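Side-chain contacts in conserved hypothetical cytochrome protein (Kuenenia stuttgartiensis, PDB 6H5L), which probably carries electrons through covalently bound c-type hemes, as part of a large multiheme reductase complex of an anammox bacterium: residues B[140-145]-B[194-199]; B[185-190]-B[209-214]. One frame throughout, in Å; residues are numbered along the deposited sequence.

Interaction 1 of 2, residues B[140-145]-B[194-199]. With HEC (heme c), chain K.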
loop_
_atom_site.group_PDB
_atom_site.type_symbol
_atom_site.label_atom_id
_atom_site.label_comp_id
_atom_site.label_asym_id
_atom_site.label_seq_id
_atom_site.Cartn_x
_atom_site.Cartn_y
_atom_site.Cartn_z
ATOM N N LYS B 140 -1.400 21.150 32.249
ATOM C CA LYS B 140 -0.160 21.406 32.974
ATOM C C LYS B 140 0.436 20.113 33.519
ATOM O O LYS B 140 1.584 19.765 33.222
ATOM C CB LYS B 140 -0.416 22.409 34.103
ATOM C CG LYS B 140 -0.581 23.849 33.636
ATOM C CD LYS B 140 0.741 24.423 33.149
ATOM C CE LYS B 140 0.578 25.847 32.644
ATOM N NZ LYS B 140 0.076 26.750 33.715
ATOM N N CYS B 141 -0.344 19.379 34.314
ATOM C CA CYS B 141 0.099 18.098 34.854
ATOM C C CYS B 141 -0.202 16.930 33.921
ATOM O O CYS B 141 0.631 16.032 33.767
ATOM C CB CYS B 141 -0.554 17.845 36.216
ATOM S SG CYS B 141 -0.158 19.049 37.515
ATOM N N HIS B 142 -1.373 16.928 33.281
ATOM C CA HIS B 142 -1.845 15.758 32.550
ATOM C C HIS B 142 -1.542 15.789 31.059
ATOM O O HIS B 142 -1.593 14.735 30.415
ATOM C CB HIS B 142 -3.356 15.589 32.746
ATOM C CG HIS B 142 -3.744 15.188 34.135
ATOM N ND1 HIS B 142 -3.626 13.896 34.595
ATOM C CD2 HIS B 142 -4.248 15.910 35.163
ATOM C CE1 HIS B 142 -4.038 13.836 35.849
ATOM N NE2 HIS B 142 -4.421 15.046 36.218
ATOM N N GLY B 143 -1.235 16.951 30.493
ATOM C CA GLY B 143 -0.973 17.051 29.074
ATOM C C GLY B 143 -2.224 17.337 28.263
ATOM O O GLY B 143 -3.355 17.239 28.741
ATOM N N VAL B 144 -2.002 17.696 26.995
ATOM C CA VAL B 144 -3.103 18.110 26.126
ATOM C C VAL B 144 -4.070 16.956 25.886
ATOM O O VAL B 144 -5.289 17.156 25.807
ATOM C CB VAL B 144 -2.555 18.682 24.803
ATOM C CG1 VAL B 144 -1.840 20.002 25.053
ATOM C CG2 VAL B 144 -1.619 17.687 24.128
ATOM N N GLU B 145 -3.552 15.735 25.773
ATOM C CA GLU B 145 -4.368 14.555 25.525
ATOM C C GLU B 145 -4.626 13.734 26.781
ATOM O O GLU B 145 -5.304 12.704 26.705
ATOM C CB GLU B 145 -3.701 13.670 24.466
ATOM C CG GLU B 145 -3.688 14.254 23.060
ATOM C CD GLU B 145 -4.981 14.001 22.308
ATOM O OE1 GLU B 145 -5.823 14.922 22.233
ATOM O OE2 GLU B 145 -5.159 12.875 21.796
ATOM N N THR B 194 -2.475 14.323 47.525
ATOM C CA THR B 194 -1.887 14.530 46.214
ATOM C C THR B 194 -2.131 15.961 45.759
ATOM O O THR B 194 -3.053 16.624 46.248
ATOM C CB THR B 194 -2.478 13.551 45.186
ATOM O OG1 THR B 194 -3.817 13.948 44.862
ATOM C CG2 THR B 194 -2.495 12.139 45.743
ATOM N N PRO B 195 -1.322 16.473 44.824
ATOM C CA PRO B 195 -1.576 17.818 44.285
ATOM C C PRO B 195 -2.830 17.917 43.432
ATOM O O PRO B 195 -3.118 19.003 42.916
ATOM C CB PRO B 195 -0.316 18.105 43.451
ATOM C CG PRO B 195 0.220 16.764 43.102
ATOM C CD PRO B 195 -0.071 15.900 44.297
ATOM N N MET B 196 -3.577 16.826 43.259
ATOM C CA MET B 196 -4.854 16.836 42.556
ATOM C C MET B 196 -5.941 17.322 43.507
ATOM O O MET B 196 -6.382 16.566 44.383
ATOM C CB MET B 196 -5.185 15.440 42.022
ATOM C CG MET B 196 -6.538 15.333 41.340
ATOM S SD MET B 196 -6.602 16.165 39.743
ATOM C CE MET B 196 -8.357 16.067 39.400
ATOM N N PRO B 197 -6.399 18.568 43.370
ATOM C CA PRO B 197 -7.316 19.126 44.369
ATOM C C PRO B 197 -8.774 18.824 44.064
ATOM O O PRO B 197 -9.088 18.126 43.096
ATOM C CB PRO B 197 -7.028 20.628 44.281
ATOM C CG PRO B 197 -6.742 20.828 42.820
ATOM C CD PRO B 197 -6.094 19.546 42.312
ATOM N N SER B 198 -9.669 19.349 44.896
ATOM C CA SER B 198 -11.096 19.297 44.626
ATOM C C SER B 198 -11.509 20.515 43.814
ATOM O O SER B 198 -11.025 21.627 44.044
ATOM C CB SER B 198 -11.897 19.243 45.928
ATOM O OG SER B 198 -13.291 19.277 45.671
ATOM N N PHE B 199 -12.403 20.294 42.855
ATOM C CA PHE B 199 -12.975 21.371 42.060
ATOM C C PHE B 199 -14.449 21.585 42.380
ATOM O O PHE B 199 -15.187 22.130 41.556
ATOM C CB PHE B 199 -12.768 21.093 40.572
ATOM C CG PHE B 199 -11.323 20.959 40.188
ATOM C CD1 PHE B 199 -10.573 22.079 39.872
ATOM C CD2 PHE B 199 -10.708 19.717 40.166
ATOM C CE1 PHE B 199 -9.240 21.964 39.531
ATOM C CE2 PHE B 199 -9.375 19.595 39.825
ATOM C CZ PHE B 199 -8.640 20.720 39.511
HETATM FE FE HEC K . -5.354 15.651 37.880
HETATM C CHA HEC K . -5.414 12.472 39.175
HETATM C CHB HEC K . -8.154 14.930 36.021
HETATM C CHC HEC K . -5.526 18.923 36.852
HETATM C CHD HEC K . -2.201 16.180 39.095
HETATM N NA HEC K . -6.599 14.016 37.685
HETATM C C1A HEC K . -6.366 12.766 38.223
HETATM C C2A HEC K . -7.297 11.833 37.615
HETATM C C3A HEC K . -8.050 12.513 36.741
HETATM C C4A HEC K . -7.628 13.899 36.769
HETATM C CMA HEC K . -9.177 11.937 35.855
HETATM C CAA HEC K . -7.386 10.319 37.922
HETATM C CBA HEC K . -8.589 10.030 38.818
HETATM C CGA HEC K . -8.632 8.558 39.140
HETATM O O1A HEC K . -7.668 7.835 38.778
HETATM O O2A HEC K . -9.627 8.106 39.762
HETATM N NB HEC K . -6.565 16.717 36.596
HETATM C C1B HEC K . -7.756 16.250 36.075
HETATM C C2B HEC K . -8.521 17.387 35.607
HETATM C C3B HEC K . -7.798 18.496 35.831
HETATM C C4B HEC K . -6.553 18.092 36.460
HETATM C CMB HEC K . -9.912 17.281 34.942
HETATM C CAB HEC K . -8.173 19.959 35.496
HETATM C CBB HEC K . -9.447 20.429 36.233
HETATM N NC HEC K . -4.080 17.244 37.919
HETATM C C1C HEC K . -4.379 18.531 37.511
HETATM C C2C HEC K . -3.345 19.413 38.016
HETATM C C3C HEC K . -2.368 18.642 38.516
HETATM C C4C HEC K . -2.850 17.269 38.547
HETATM C CMC HEC K . -3.218 20.906 37.627
HETATM C CAC HEC K . -1.019 19.130 39.100
HETATM C CBC HEC K . -1.250 19.950 40.387
HETATM N ND HEC K . -4.003 14.489 38.958
HETATM C C1D HEC K . -2.760 14.950 39.388
HETATM C C2D HEC K . -2.147 13.919 40.197
HETATM C C3D HEC K . -3.152 12.757 40.223
HETATM C C4D HEC K . -4.272 13.204 39.426
HETATM C CMD HEC K . -0.771 13.977 40.890
HETATM C CAD HEC K . -3.004 11.399 40.945
HETATM C CBD HEC K . -2.183 10.445 40.083
HETATM C CGD HEC K . -1.911 9.170 40.838
HETATM O O1D HEC K . -2.525 8.961 41.917
HETATM O O2D HEC K . -1.073 8.360 40.361
#

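Interaction 2 of 2, residues B[185-190]-B[209-214]. With HEC (heme c), chain K.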
loop_
_atom_site.group_PDB
_atom_site.type_symbol
_atom_site.label_atom_id
_atom_site.label_comp_id
_atom_site.label_asym_id
_atom_site.label_seq_id
_atom_site.Cartn_x
_atom_site.Cartn_y
_atom_site.Cartn_z
ATOM N N LEU B 185 -16.973 12.005 40.852
ATOM C CA LEU B 185 -16.696 12.037 42.285
ATOM C C LEU B 185 -15.306 12.591 42.568
ATOM O O LEU B 185 -15.126 13.385 43.499
ATOM C CB LEU B 185 -16.844 10.637 42.881
ATOM C CG LEU B 185 -18.232 10.247 43.393
ATOM C CD1 LEU B 185 -18.267 8.774 43.767
ATOM C CD2 LEU B 185 -18.620 11.110 44.585
ATOM N N ARG B 186 -14.310 12.182 41.776
ATOM C CA ARG B 186 -12.946 12.656 41.987
ATOM C C ARG B 186 -12.862 14.172 41.861
ATOM O O ARG B 186 -12.195 14.834 42.666
ATOM C CB ARG B 186 -11.996 11.986 40.995
ATOM C CG ARG B 186 -12.022 10.463 41.010
ATOM C CD ARG B 186 -11.421 9.881 42.281
ATOM N NE ARG B 186 -12.394 9.773 43.363
ATOM C CZ ARG B 186 -13.246 8.762 43.500
ATOM N NH1 ARG B 186 -13.249 7.771 42.618
ATOM N NH2 ARG B 186 -14.096 8.744 44.517
ATOM N N PHE B 187 -13.533 14.740 40.858
ATOM C CA PHE B 187 -13.512 16.186 40.672
ATOM C C PHE B 187 -14.317 16.912 41.741
ATOM O O PHE B 187 -14.065 18.096 41.991
ATOM C CB PHE B 187 -14.047 16.554 39.286
ATOM C CG PHE B 187 -13.306 15.901 38.148
ATOM C CD1 PHE B 187 -12.011 15.434 38.314
ATOM C CD2 PHE B 187 -13.907 15.760 36.909
ATOM C CE1 PHE B 187 -11.336 14.834 37.268
ATOM C CE2 PHE B 187 -13.236 15.164 35.859
ATOM C CZ PHE B 187 -11.950 14.699 36.040
ATOM N N THR B 188 -15.271 16.231 42.374
ATOM C CA THR B 188 -16.094 16.835 43.412
ATOM C C THR B 188 -15.502 16.669 44.806
ATOM O O THR B 188 -15.819 17.461 45.701
ATOM C CB THR B 188 -17.504 16.230 43.373
ATOM O OG1 THR B 188 -17.968 16.194 42.017
ATOM C CG2 THR B 188 -18.477 17.061 44.201
ATOM N N THR B 189 -14.633 15.680 45.007
ATOM C CA THR B 189 -14.060 15.410 46.319
ATOM C C THR B 189 -12.586 15.754 46.435
ATOM O O THR B 189 -12.132 16.091 47.529
ATOM C CB THR B 189 -14.241 13.933 46.687
ATOM O OG1 THR B 189 -13.591 13.115 45.706
ATOM C CG2 THR B 189 -15.714 13.577 46.744
ATOM N N GLY B 190 -11.831 15.677 45.349
ATOM C CA GLY B 190 -10.397 15.842 45.421
ATOM C C GLY B 190 -9.714 14.610 45.987
ATOM O O GLY B 190 -10.311 13.785 46.676
ATOM N N TRP B 209 -19.743 17.740 35.321
ATOM C CA TRP B 209 -20.206 16.725 34.381
ATOM C C TRP B 209 -19.719 17.030 32.971
ATOM O O TRP B 209 -19.360 16.113 32.223
ATOM C CB TRP B 209 -21.731 16.616 34.413
ATOM C CG TRP B 209 -22.264 15.920 35.631
ATOM C CD1 TRP B 209 -22.987 16.479 36.644
ATOM C CD2 TRP B 209 -22.110 14.534 35.966
ATOM N NE1 TRP B 209 -23.295 15.530 37.587
ATOM C CE2 TRP B 209 -22.769 14.327 37.196
ATOM C CE3 TRP B 209 -21.482 13.449 35.348
ATOM C CZ2 TRP B 209 -22.816 13.081 37.818
ATOM C CZ3 TRP B 209 -21.530 12.212 35.966
ATOM C CH2 TRP B 209 -22.191 12.039 37.189
ATOM N N TYR B 210 -19.709 18.310 32.586
ATOM C CA TYR B 210 -19.072 18.705 31.331
ATOM C C TYR B 210 -17.618 18.256 31.307
ATOM O O TYR B 210 -17.152 17.653 30.333
ATOM C CB TYR B 210 -19.143 20.223 31.137
ATOM C CG TYR B 210 -20.518 20.855 31.188
ATOM C CD1 TYR B 210 -21.670 20.106 30.978
ATOM C CD2 TYR B 210 -20.658 22.215 31.435
ATOM C CE1 TYR B 210 -22.923 20.697 31.024
ATOM C CE2 TYR B 210 -21.902 22.812 31.482
ATOM C CZ TYR B 210 -23.030 22.049 31.276
ATOM O OH TYR B 210 -24.271 22.641 31.322
ATOM N N LEU B 211 -16.886 18.554 32.383
ATOM C CA LEU B 211 -15.482 18.169 32.471
ATOM C C LEU B 211 -15.323 16.656 32.450
ATOM O O LEU B 211 -14.418 16.128 31.794
ATOM C CB LEU B 211 -14.867 18.757 33.739
ATOM C CG LEU B 211 -13.395 18.484 34.032
ATOM C CD1 LEU B 211 -12.509 19.111 32.968
ATOM C CD2 LEU B 211 -13.039 19.013 35.413
ATOM N N THR B 212 -16.191 15.940 33.169
ATOM C CA THR B 212 -16.142 14.481 33.153
ATOM C C THR B 212 -16.335 13.940 31.743
ATOM O O THR B 212 -15.617 13.028 31.316
ATOM C CB THR B 212 -17.203 13.907 34.093
ATOM O OG1 THR B 212 -16.880 14.243 35.447
ATOM C CG2 THR B 212 -17.288 12.400 33.953
ATOM N N HIS B 213 -17.296 14.497 31.001
ATOM C CA HIS B 213 -17.564 14.014 29.649
ATOM C C HIS B 213 -16.350 14.189 28.744
ATOM O O HIS B 213 -16.061 13.322 27.911
ATOM C CB HIS B 213 -18.779 14.735 29.065
ATOM C CG HIS B 213 -20.063 14.415 29.765
ATOM N ND1 HIS B 213 -21.203 15.175 29.614
ATOM C CD2 HIS B 213 -20.388 13.415 30.619
ATOM C CE1 HIS B 213 -22.175 14.659 30.346
ATOM N NE2 HIS B 213 -21.707 13.590 30.965
ATOM N N TYR B 214 -15.628 15.302 28.888
ATOM C CA TYR B 214 -14.442 15.507 28.064
ATOM C C TYR B 214 -13.304 14.586 28.486
ATOM O O TYR B 214 -12.531 14.118 27.641
ATOM C CB TYR B 214 -13.987 16.964 28.122
ATOM C CG TYR B 214 -12.694 17.194 27.375
ATOM C CD1 TYR B 214 -12.663 17.193 25.987
ATOM C CD2 TYR B 214 -11.500 17.396 28.058
ATOM C CE1 TYR B 214 -11.481 17.394 25.297
ATOM C CE2 TYR B 214 -10.315 17.598 27.378
ATOM C CZ TYR B 214 -10.311 17.598 25.999
ATOM O OH TYR B 214 -9.130 17.800 25.322
HETATM FE FE HEC K . -5.354 15.651 37.880
HETATM C CHA HEC K . -5.414 12.472 39.175
HETATM C CHB HEC K . -8.154 14.930 36.021
HETATM C CHC HEC K . -5.526 18.923 36.852
HETATM C CHD HEC K . -2.201 16.180 39.095
HETATM N NA HEC K . -6.599 14.016 37.685
HETATM C C1A HEC K . -6.366 12.766 38.223
HETATM C C2A HEC K . -7.297 11.833 37.615
HETATM C C3A HEC K . -8.050 12.513 36.741
HETATM C C4A HEC K . -7.628 13.899 36.769
HETATM C CMA HEC K . -9.177 11.937 35.855
HETATM C CAA HEC K . -7.386 10.319 37.922
HETATM C CBA HEC K . -8.589 10.030 38.818
HETATM C CGA HEC K . -8.632 8.558 39.140
HETATM O O1A HEC K . -7.668 7.835 38.778
HETATM O O2A HEC K . -9.627 8.106 39.762
HETATM N NB HEC K . -6.565 16.717 36.596
HETATM C C1B HEC K . -7.756 16.250 36.075
HETATM C C2B HEC K . -8.521 17.387 35.607
HETATM C C3B HEC K . -7.798 18.496 35.831
HETATM C C4B HEC K . -6.553 18.092 36.460
HETATM C CMB HEC K . -9.912 17.281 34.942
HETATM C CAB HEC K . -8.173 19.959 35.496
HETATM C CBB HEC K . -9.447 20.429 36.233
HETATM N NC HEC K . -4.080 17.244 37.919
HETATM C C1C HEC K . -4.379 18.531 37.511
HETATM C C2C HEC K . -3.345 19.413 38.016
HETATM C C3C HEC K . -2.368 18.642 38.516
HETATM C C4C HEC K . -2.850 17.269 38.547
HETATM C CMC HEC K . -3.218 20.906 37.627
HETATM C CAC HEC K . -1.019 19.130 39.100
HETATM C CBC HEC K . -1.250 19.950 40.387
HETATM N ND HEC K . -4.003 14.489 38.958
HETATM C C1D HEC K . -2.760 14.950 39.388
HETATM C C2D HEC K . -2.147 13.919 40.197
HETATM C C3D HEC K . -3.152 12.757 40.223
HETATM C C4D HEC K . -4.272 13.204 39.426
HETATM C CMD HEC K . -0.771 13.977 40.890
HETATM C CAD HEC K . -3.004 11.399 40.945
HETATM C CBD HEC K . -2.183 10.445 40.083
HETATM C CGD HEC K . -1.911 9.170 40.838
HETATM O O1D HEC K . -2.525 8.961 41.917
HETATM O O2D HEC K . -1.073 8.360 40.361
#

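Interaction 1 of 2, residues B[140-145]-B[194-199]
His142 faces Met196 across the heme iron, the two on opposite faces of the porphyrin. His142 NE2 binds the iron at 2.0 Å, and Met196 SD binds it at 2.3 Å. The sulfur lies at the edge of the imidazole, near its plane, with Met196 SD 4.3 Å from His142 NE2. There is no hydrogen bond between the two segments; the metal joins them. Met196 has CG anti to the backbone N (chi1 177°), and its chain bends at chi2 (71°), which turns the sulfur to the iron. On the histidine side, Cys141 SG is bonded to HEC CAC at 1.8 Å, so neighbouring residues hold both the porphyrin rim and the metal. Cys141 and His142 end a CXXCH heme-binding motif that begins at Cys138. On the methionine side, Pro195 packs on the rim, and Phe199 covers the other thioether arm with one ring face, its CZ 3.4 Å from HEC CBB. An alanine in place of Phe199 would probably leave the CBB methyl without this aromatic cover and open a gap beside Met196 CE. The rings of Phe169 and His142 meet with their planes at about 65°. Histidine–methionine ligation is classical for cytochrome c. His142 sits on the short helix 139-142, while Met196 lies in the loop between helices 180-189 and 205-217.

Interaction 2 of 2, residues B[185-190]-B[209-214]
Helices 180-189 and 205-217 come nearest within these segments at Phe187 and Thr212, whose CA atoms are 8.1 Å apart. Phe187 fills the space between them. Leu211 lays its CD2 methyl over one face of the phenyl ring, a CH-pi contact 4.1 Å from the Phe187 centroid and 28° off the ring normal. Leu211 CD2 also touches the heme methyl HEC CMB at 3.6 Å. The side chain reaches both because its CG points away from the backbone N (chi1 -180°). Thr212 meets the ring obliquely, its OG1 3.6 Å from Phe187 CD2. That hydroxyl is hydrogen-bonded to Arg208 O in its own helix, so its contact with the phenyl is packing. The rim atoms across the ring from CD2 reach the porphyrin: Phe187 CE1 is 3.4 Å from HEC CHB. Next to Phe187, the aliphatic part of Arg186 lies by a heme propionate, with CD 3.6 Å from HEC O2A. No hydrogen bond joins the two segments, although Thr188 OG1 is bonded to Arg208 NE just outside them. The contact is buried and mainly apolar, and its phenyl and leucine methyls wall the heme pocket with hydrocarbon, which would probably keep water from this rim of the porphyrin.

How the interactions relate
Both interactions are buried and line the pocket of the same heme, in the cytochrome c region that carries it. Interaction 1 works through coordination and a thioether, and the heme itself bridges its segments. Interaction 2 joins two helices directly, by apolar side chains at the porphyrin rim. Their segments alternate along the chain: 185-190 comes before the methionine loop 194-199, and 209-214 follows it. The loop is tied back to the helix end, where Phe199 N probably donates a hydrogen bond to Phe187 O at 2.9 Å. Phe187 also touches the Met196 side chain, so Phe187 of interaction 2 lies against the axial ligand of interaction 1.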